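Local coordinates for protein predicted sugar phosphatases of the HAD superfamily (Cytophaga hutchinsonii, PDB 2HX1) that probably hydrolyses phosphate esters of sugars or related small molecules as a magnesium-dependent phosphatase of the HAD superfamily, at residues Glu5-Leu10 against Glu36-Tyr41; Lys15-Asp20 against Asp40-Gln45. All blocks are in the same frame, centred on the assembly; numbering follows the deposited sequence.

Contact 1: residues Glu5-Leu10 against Glu36-Tyr41; sequences ESFKSL and ENTFDY
Apolar touch carries this contact: the chain of Lys8 lies against the ring of Tyr41, and Phe7 meets Thr38. With CG anti to the backbone N (chi1 -170°), the extended chain of Lys8 is carried across the tyrosine at about a right angle; its CE comes 3.8 Å from Tyr41 CE1, obliquely to the ring, while its CG sits 4.0 Å from Tyr41 OH. Deeper in, the methyl CG2 of Thr38 approaches the edge of the Phe7 ring near its plane, 4.3 Å from Phe7 CE2. Both segments belong to the HAD-type Rossmann-like domain, where the short, weakly bonded helical turn 7-10 and helix 35-44 flank the parallel sheet, and Phe7 also rests on Leu229 and Val231. With an alanine in place of Tyr41 the ring is gone, which would probably leave a gap beside Leu11 and Ile282 and the methylenes of Lys8 freer to turn. No hydrogen bond crosses over. Ser6 is the N-cap of the turn: its OG accepts from Ser9 N at 3.0 Å; separately, Ser9 OG donates to the backbone carbonyl Ser6 O, in its plane on a lone pair, 2.7 Å away. Thr38 OG1 bonds to Ala280 O and Ile282 N.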
loop_
_atom_site.group_PDB
_atom_site.type_symbol
_atom_site.label_atom_id
_atom_site.label_comp_id
_atom_site.label_asym_id
_atom_site.label_seq_id
_atom_site.Cartn_x
_atom_site.Cartn_y
_atom_site.Cartn_z
ATOM N N GLU A 5 -10.255 29.227 -17.414
ATOM C CA GLU A 5 -9.885 29.918 -18.635
ATOM C C GLU A 5 -10.528 29.211 -19.811
ATOM O O GLU A 5 -10.726 27.983 -19.754
ATOM C CB GLU A 5 -8.359 29.909 -18.778
ATOM C CG GLU A 5 -7.655 30.793 -17.756
ATOM C CD GLU A 5 -6.131 30.692 -17.785
ATOM O OE1 GLU A 5 -5.511 31.349 -18.655
ATOM O OE2 GLU A 5 -5.538 29.980 -16.932
ATOM N N SER A 6 -10.866 29.951 -20.877
ATOM C CA SER A 6 -11.403 29.300 -22.075
ATOM C C SER A 6 -10.280 28.616 -22.812
ATOM O O SER A 6 -9.194 29.153 -22.933
ATOM C CB SER A 6 -12.119 30.258 -23.026
ATOM O OG SER A 6 -11.212 30.885 -23.872
ATOM N N PHE A 7 -10.549 27.410 -23.288
ATOM C CA PHE A 7 -9.542 26.665 -24.005
ATOM C C PHE A 7 -9.070 27.461 -25.224
ATOM O O PHE A 7 -7.863 27.625 -25.436
ATOM C CB PHE A 7 -10.085 25.287 -24.365
ATOM C CG PHE A 7 -9.079 24.412 -24.991
ATOM C CD1 PHE A 7 -7.953 24.031 -24.291
ATOM C CD2 PHE A 7 -9.236 23.988 -26.296
ATOM C CE1 PHE A 7 -6.991 23.214 -24.875
ATOM C CE2 PHE A 7 -8.291 23.174 -26.888
ATOM C CZ PHE A 7 -7.156 22.791 -26.161
ATOM N N LYS A 8 -10.010 28.024 -25.989
ATOM C CA LYS A 8 -9.659 28.879 -27.127
ATOM C C LYS A 8 -8.603 29.922 -26.758
ATOM O O LYS A 8 -7.611 30.123 -27.487
ATOM C CB LYS A 8 -10.907 29.586 -27.673
ATOM C CG LYS A 8 -10.682 30.309 -29.007
ATOM C CD LYS A 8 -11.994 30.760 -29.654
ATOM C CE LYS A 8 -11.757 31.685 -30.866
ATOM N NZ LYS A 8 -12.940 32.586 -31.144
ATOM N N SER A 9 -8.814 30.581 -25.619
ATOM C CA SER A 9 -7.931 31.680 -25.210
ATOM C C SER A 9 -6.455 31.259 -24.925
ATOM O O SER A 9 -5.544 32.103 -24.910
ATOM C CB SER A 9 -8.477 32.381 -23.970
ATOM O OG SER A 9 -8.129 31.646 -22.806
ATOM N N LEU A 10 -6.235 29.980 -24.646
ATOM C CA LEU A 10 -4.882 29.475 -24.400
ATOM C C LEU A 10 -4.133 29.175 -25.684
ATOM O O LEU A 10 -2.914 29.247 -25.700
ATOM C CB LEU A 10 -4.886 28.193 -23.521
ATOM C CG LEU A 10 -5.731 28.175 -22.251
ATOM C CD1 LEU A 10 -5.746 26.765 -21.663
ATOM C CD2 LEU A 10 -5.234 29.202 -21.238
ATOM N N GLU A 36 -15.600 18.454 -32.789
ATOM C CA GLU A 36 -15.269 18.716 -34.209
ATOM C C GLU A 36 -14.788 20.145 -34.473
ATOM O O GLU A 36 -13.831 20.373 -35.202
ATOM C CB GLU A 36 -16.476 18.419 -35.117
ATOM C CG GLU A 36 -17.846 19.037 -34.686
ATOM C CD GLU A 36 -18.743 18.063 -33.932
ATOM O OE1 GLU A 36 -18.458 17.726 -32.755
ATOM N N ASN A 37 -15.423 21.118 -33.843
ATOM C CA ASN A 37 -15.002 22.516 -34.038
ATOM C C ASN A 37 -13.575 22.775 -33.533
ATOM O O ASN A 37 -12.804 23.530 -34.154
ATOM C CB ASN A 37 -16.017 23.479 -33.413
ATOM C CG ASN A 37 -17.430 23.317 -34.026
ATOM O OD1 ASN A 37 -17.583 23.222 -35.253
ATOM N ND2 ASN A 37 -18.446 23.264 -33.178
ATOM N N THR A 38 -13.190 22.117 -32.439
ATOM C CA THR A 38 -11.821 22.248 -31.953
ATOM C C THR A 38 -10.839 21.864 -33.048
ATOM O O THR A 38 -9.834 22.547 -33.276
ATOM C CB THR A 38 -11.552 21.387 -30.724
ATOM O OG1 THR A 38 -12.318 21.882 -29.622
ATOM C CG2 THR A 38 -10.094 21.432 -30.377
ATOM N N PHE A 39 -11.131 20.779 -33.749
ATOM C CA PHE A 39 -10.206 20.299 -34.777
ATOM C C PHE A 39 -10.256 21.154 -36.050
ATOM O O PHE A 39 -9.237 21.452 -36.654
ATOM C CB PHE A 39 -10.436 18.795 -35.017
ATOM C CG PHE A 39 -9.967 17.960 -33.875
ATOM C CD1 PHE A 39 -8.614 17.802 -33.652
ATOM C CD2 PHE A 39 -10.865 17.418 -32.967
ATOM C CE1 PHE A 39 -8.151 17.058 -32.572
ATOM C CE2 PHE A 39 -10.406 16.686 -31.886
ATOM C CZ PHE A 39 -9.051 16.508 -31.695
ATOM N N ASP A 40 -11.450 21.558 -36.437
ATOM C CA ASP A 40 -11.603 22.572 -37.475
ATOM C C ASP A 40 -10.780 23.823 -37.114
ATOM O O ASP A 40 -10.029 24.370 -37.931
ATOM C CB ASP A 40 -13.079 22.932 -37.605
ATOM C CG ASP A 40 -13.906 21.793 -38.205
ATOM O OD1 ASP A 40 -13.317 20.965 -38.943
ATOM O OD2 ASP A 40 -15.132 21.720 -37.933
ATOM N N TYR A 41 -10.885 24.261 -35.861
ATOM C CA TYR A 41 -10.181 25.476 -35.445
ATOM C C TYR A 41 -8.676 25.330 -35.607
ATOM O O TYR A 41 -8.017 26.199 -36.177
ATOM C CB TYR A 41 -10.509 25.851 -33.999
ATOM C CG TYR A 41 -9.907 27.158 -33.538
ATOM C CD1 TYR A 41 -10.457 28.374 -33.913
ATOM C CD2 TYR A 41 -8.785 27.178 -32.701
ATOM C CE1 TYR A 41 -9.896 29.592 -33.470
ATOM C CE2 TYR A 41 -8.232 28.369 -32.260
ATOM C CZ TYR A 41 -8.792 29.573 -32.645
ATOM O OH TYR A 41 -8.238 30.756 -32.203
#

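Contact 2: residues Lys15-Asp20 against Asp40-Gln45; sequences KCIFFD and DYLKAQ. With MG (magnesium ion), chain E.
Leu42 reaches from helix 35-44 to strand 16-19 and divides its two methyls between Phe19 and Ile17. The strand is a central one in the parallel sheet of the Rossmann-like HAD domain, flanked by strands 48-53 and 228-232, and the helix packs on one face of that sheet. Leucine and phenylalanine come from opposite directions, and CD1 of Leu42 arrives at the edge of the Phe19 ring, in its plane, 3.8 Å from Phe19 CE2 and 4.0 Å from Phe19 CZ. Ile17 meets the other branch at a slant, its CG1 standing 4.2 Å from Leu42 CD2. The isoleucine is turned with CG1 beside the backbone N (chi1 -43°); this leaves CG2 to lie over one face of the Phe19 ring, 3.5 Å above the plane and offset toward the rim. The phenyl ring is thus met on one face by Ile17, two residues back on the same strand, and at an edge by Leu42. All three residues are buried and the contact is wholly apolar; Val231 and Leu11 also pack on Ile17. Immediately after the strand comes Asp20, at the C-terminal end where HAD enzymes carry their active site. There the magnesium ion is bound by Asp20 OD2 at 2.0 Å, by Phe22 O, Asp233 OD1 and three waters. Asp20 OD1 forms a salt bridge with Lys204 NZ, and the metal-bound water 1 donates a hydrogen bond of 2.7 Å to Asp20 OD1.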
loop_
_atom_site.group_PDB
_atom_site.type_symbol
_atom_site.label_atom_id
_atom_site.label_comp_id
_atom_site.label_asym_id
_atom_site.label_seq_id
_atom_site.Cartn_x
_atom_site.Cartn_y
_atom_site.Cartn_z
ATOM N N LYS A 15 2.660 26.010 -29.823
ATOM C CA LYS A 15 2.991 25.522 -31.153
ATOM C C LYS A 15 2.425 24.124 -31.423
ATOM O O LYS A 15 2.210 23.766 -32.568
ATOM C CB LYS A 15 4.512 25.569 -31.344
ATOM C CG LYS A 15 5.029 27.009 -31.341
ATOM C CD LYS A 15 6.534 27.090 -31.557
ATOM C CE LYS A 15 7.086 28.483 -31.292
ATOM N NZ LYS A 15 8.597 28.500 -31.083
ATOM N N CYS A 16 2.165 23.344 -30.371
ATOM C CA CYS A 16 1.492 22.046 -30.543
ATOM C C CYS A 16 0.657 21.705 -29.335
ATOM O O CYS A 16 1.011 22.075 -28.214
ATOM C CB CYS A 16 2.508 20.943 -30.781
ATOM S SG CYS A 16 1.799 19.394 -31.370
ATOM N N ILE A 17 -0.484 21.057 -29.573
ATOM C CA ILE A 17 -1.328 20.551 -28.501
ATOM C C ILE A 17 -1.154 19.030 -28.428
ATOM O O ILE A 17 -1.123 18.350 -29.462
ATOM C CB ILE A 17 -2.854 20.913 -28.728
ATOM C CG1 ILE A 17 -3.017 22.360 -29.196
ATOM C CG2 ILE A 17 -3.682 20.708 -27.460
ATOM C CD1 ILE A 17 -2.554 23.387 -28.153
ATOM N N PHE A 18 -0.995 18.505 -27.218
ATOM C CA PHE A 18 -1.157 17.071 -26.956
ATOM C C PHE A 18 -2.494 16.853 -26.235
ATOM O O PHE A 18 -2.730 17.434 -25.195
ATOM C CB PHE A 18 -0.032 16.480 -26.075
ATOM C CG PHE A 18 1.369 16.592 -26.657
ATOM C CD1 PHE A 18 1.605 16.966 -27.962
ATOM C CD2 PHE A 18 2.465 16.248 -25.878
ATOM C CE1 PHE A 18 2.901 17.042 -28.463
ATOM C CE2 PHE A 18 3.758 16.358 -26.381
ATOM C CZ PHE A 18 3.960 16.724 -27.673
ATOM N N PHE A 19 -3.361 16.036 -26.837
ATOM C CA PHE A 19 -4.669 15.732 -26.290
ATOM C C PHE A 19 -4.682 14.303 -25.731
ATOM O O PHE A 19 -4.341 13.391 -26.445
ATOM C CB PHE A 19 -5.736 15.802 -27.388
ATOM C CG PHE A 19 -6.109 17.206 -27.836
ATOM C CD1 PHE A 19 -6.921 18.013 -27.061
ATOM C CD2 PHE A 19 -5.689 17.685 -29.044
ATOM C CE1 PHE A 19 -7.277 19.264 -27.473
ATOM C CE2 PHE A 19 -6.040 18.950 -29.456
ATOM C CZ PHE A 19 -6.853 19.719 -28.696
ATOM N N ASP A 20 -5.033 14.127 -24.455
ATOM C CA ASP A 20 -5.567 12.861 -23.974
ATOM C C ASP A 20 -6.919 12.646 -24.683
ATOM O O ASP A 20 -7.547 13.630 -25.086
ATOM C CB ASP A 20 -5.745 12.908 -22.451
ATOM C CG ASP A 20 -6.427 11.675 -21.892
ATOM O OD1 ASP A 20 -6.081 10.555 -22.295
ATOM O OD2 ASP A 20 -7.324 11.833 -21.041
ATOM N N ASP A 40 -11.450 21.558 -36.437
ATOM C CA ASP A 40 -11.603 22.572 -37.475
ATOM C C ASP A 40 -10.780 23.823 -37.114
ATOM O O ASP A 40 -10.029 24.370 -37.931
ATOM C CB ASP A 40 -13.079 22.932 -37.605
ATOM C CG ASP A 40 -13.906 21.793 -38.205
ATOM O OD1 ASP A 40 -13.317 20.965 -38.943
ATOM O OD2 ASP A 40 -15.132 21.720 -37.933
ATOM N N TYR A 41 -10.885 24.261 -35.861
ATOM C CA TYR A 41 -10.181 25.476 -35.445
ATOM C C TYR A 41 -8.676 25.330 -35.607
ATOM O O TYR A 41 -8.017 26.199 -36.177
ATOM C CB TYR A 41 -10.509 25.851 -33.999
ATOM C CG TYR A 41 -9.907 27.158 -33.538
ATOM C CD1 TYR A 41 -10.457 28.374 -33.913
ATOM C CD2 TYR A 41 -8.785 27.178 -32.701
ATOM C CE1 TYR A 41 -9.896 29.592 -33.470
ATOM C CE2 TYR A 41 -8.232 28.369 -32.260
ATOM C CZ TYR A 41 -8.792 29.573 -32.645
ATOM O OH TYR A 41 -8.238 30.756 -32.203
ATOM N N LEU A 42 -8.116 24.235 -35.098
ATOM C CA LEU A 42 -6.663 24.092 -35.130
ATOM C C LEU A 42 -6.154 24.047 -36.586
ATOM O O LEU A 42 -5.093 24.602 -36.890
ATOM C CB LEU A 42 -6.213 22.848 -34.357
ATOM C CG LEU A 42 -6.500 22.832 -32.855
ATOM C CD1 LEU A 42 -6.364 21.422 -32.311
ATOM C CD2 LEU A 42 -5.582 23.803 -32.138
ATOM N N LYS A 43 -6.893 23.367 -37.462
ATOM C CA LYS A 43 -6.544 23.343 -38.893
ATOM C C LYS A 43 -6.526 24.781 -39.443
ATOM O O LYS A 43 -5.475 25.293 -39.858
ATOM C CB LYS A 43 -7.519 22.487 -39.701
ATOM C CG LYS A 43 -7.214 22.503 -41.218
ATOM C CD LYS A 43 -7.673 21.211 -41.894
ATOM C CE LYS A 43 -9.187 21.036 -41.839
ATOM N NZ LYS A 43 -9.525 19.715 -41.246
ATOM N N ALA A 44 -7.669 25.451 -39.379
ATOM C CA ALA A 44 -7.756 26.846 -39.839
ATOM C C ALA A 44 -6.647 27.738 -39.247
ATOM O O ALA A 44 -6.189 28.669 -39.893
ATOM C CB ALA A 44 -9.160 27.440 -39.556
ATOM N N GLN A 45 -6.173 27.451 -38.039
ATOM C CA GLN A 45 -5.086 28.231 -37.466
ATOM C C GLN A 45 -3.708 27.645 -37.813
ATOM O O GLN A 45 -2.683 28.186 -37.390
ATOM C CB GLN A 45 -5.266 28.332 -35.953
ATOM C CG GLN A 45 -6.606 28.976 -35.517
ATOM C CD GLN A 45 -6.579 30.519 -35.454
ATOM O OE1 GLN A 45 -7.534 31.183 -35.858
ATOM N NE2 GLN A 45 -5.490 31.078 -34.938
HETATM MG MG MG E . -8.514 10.852 -19.823
HETATM O O HOH W 1 -7.915 9.174 -20.840
HETATM O O HOH W 2 -6.734 10.719 -18.624
HETATM O O HOH W 3 -9.722 9.764 -18.662
#

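How the contacts relate
Helix 35-44 serves both contacts; the two windows overlap at Asp40 and Tyr41, but Tyr41 acts in contact 1 and Leu42 in contact 2. In contact 2 the helix faces the sheet and the touching residues are all buried aliphatic or aromatic groups; contact 1 lies farther out, where a solvent-exposed lysine and a partly exposed tyrosine join a buried pair beneath them. Phe19 connects the two: Phe7 CZ lies 3.8 Å from Phe19 CE1, and Thr38 CG2 4.0 Å from Phe19 CZ. Neither contact has a hydrogen bond between its segments. Their polar features differ with place: a helix cap and bonds to the C-terminal tail near 5-10/36-41, a magnesium-binding aspartate just past strand 16-19.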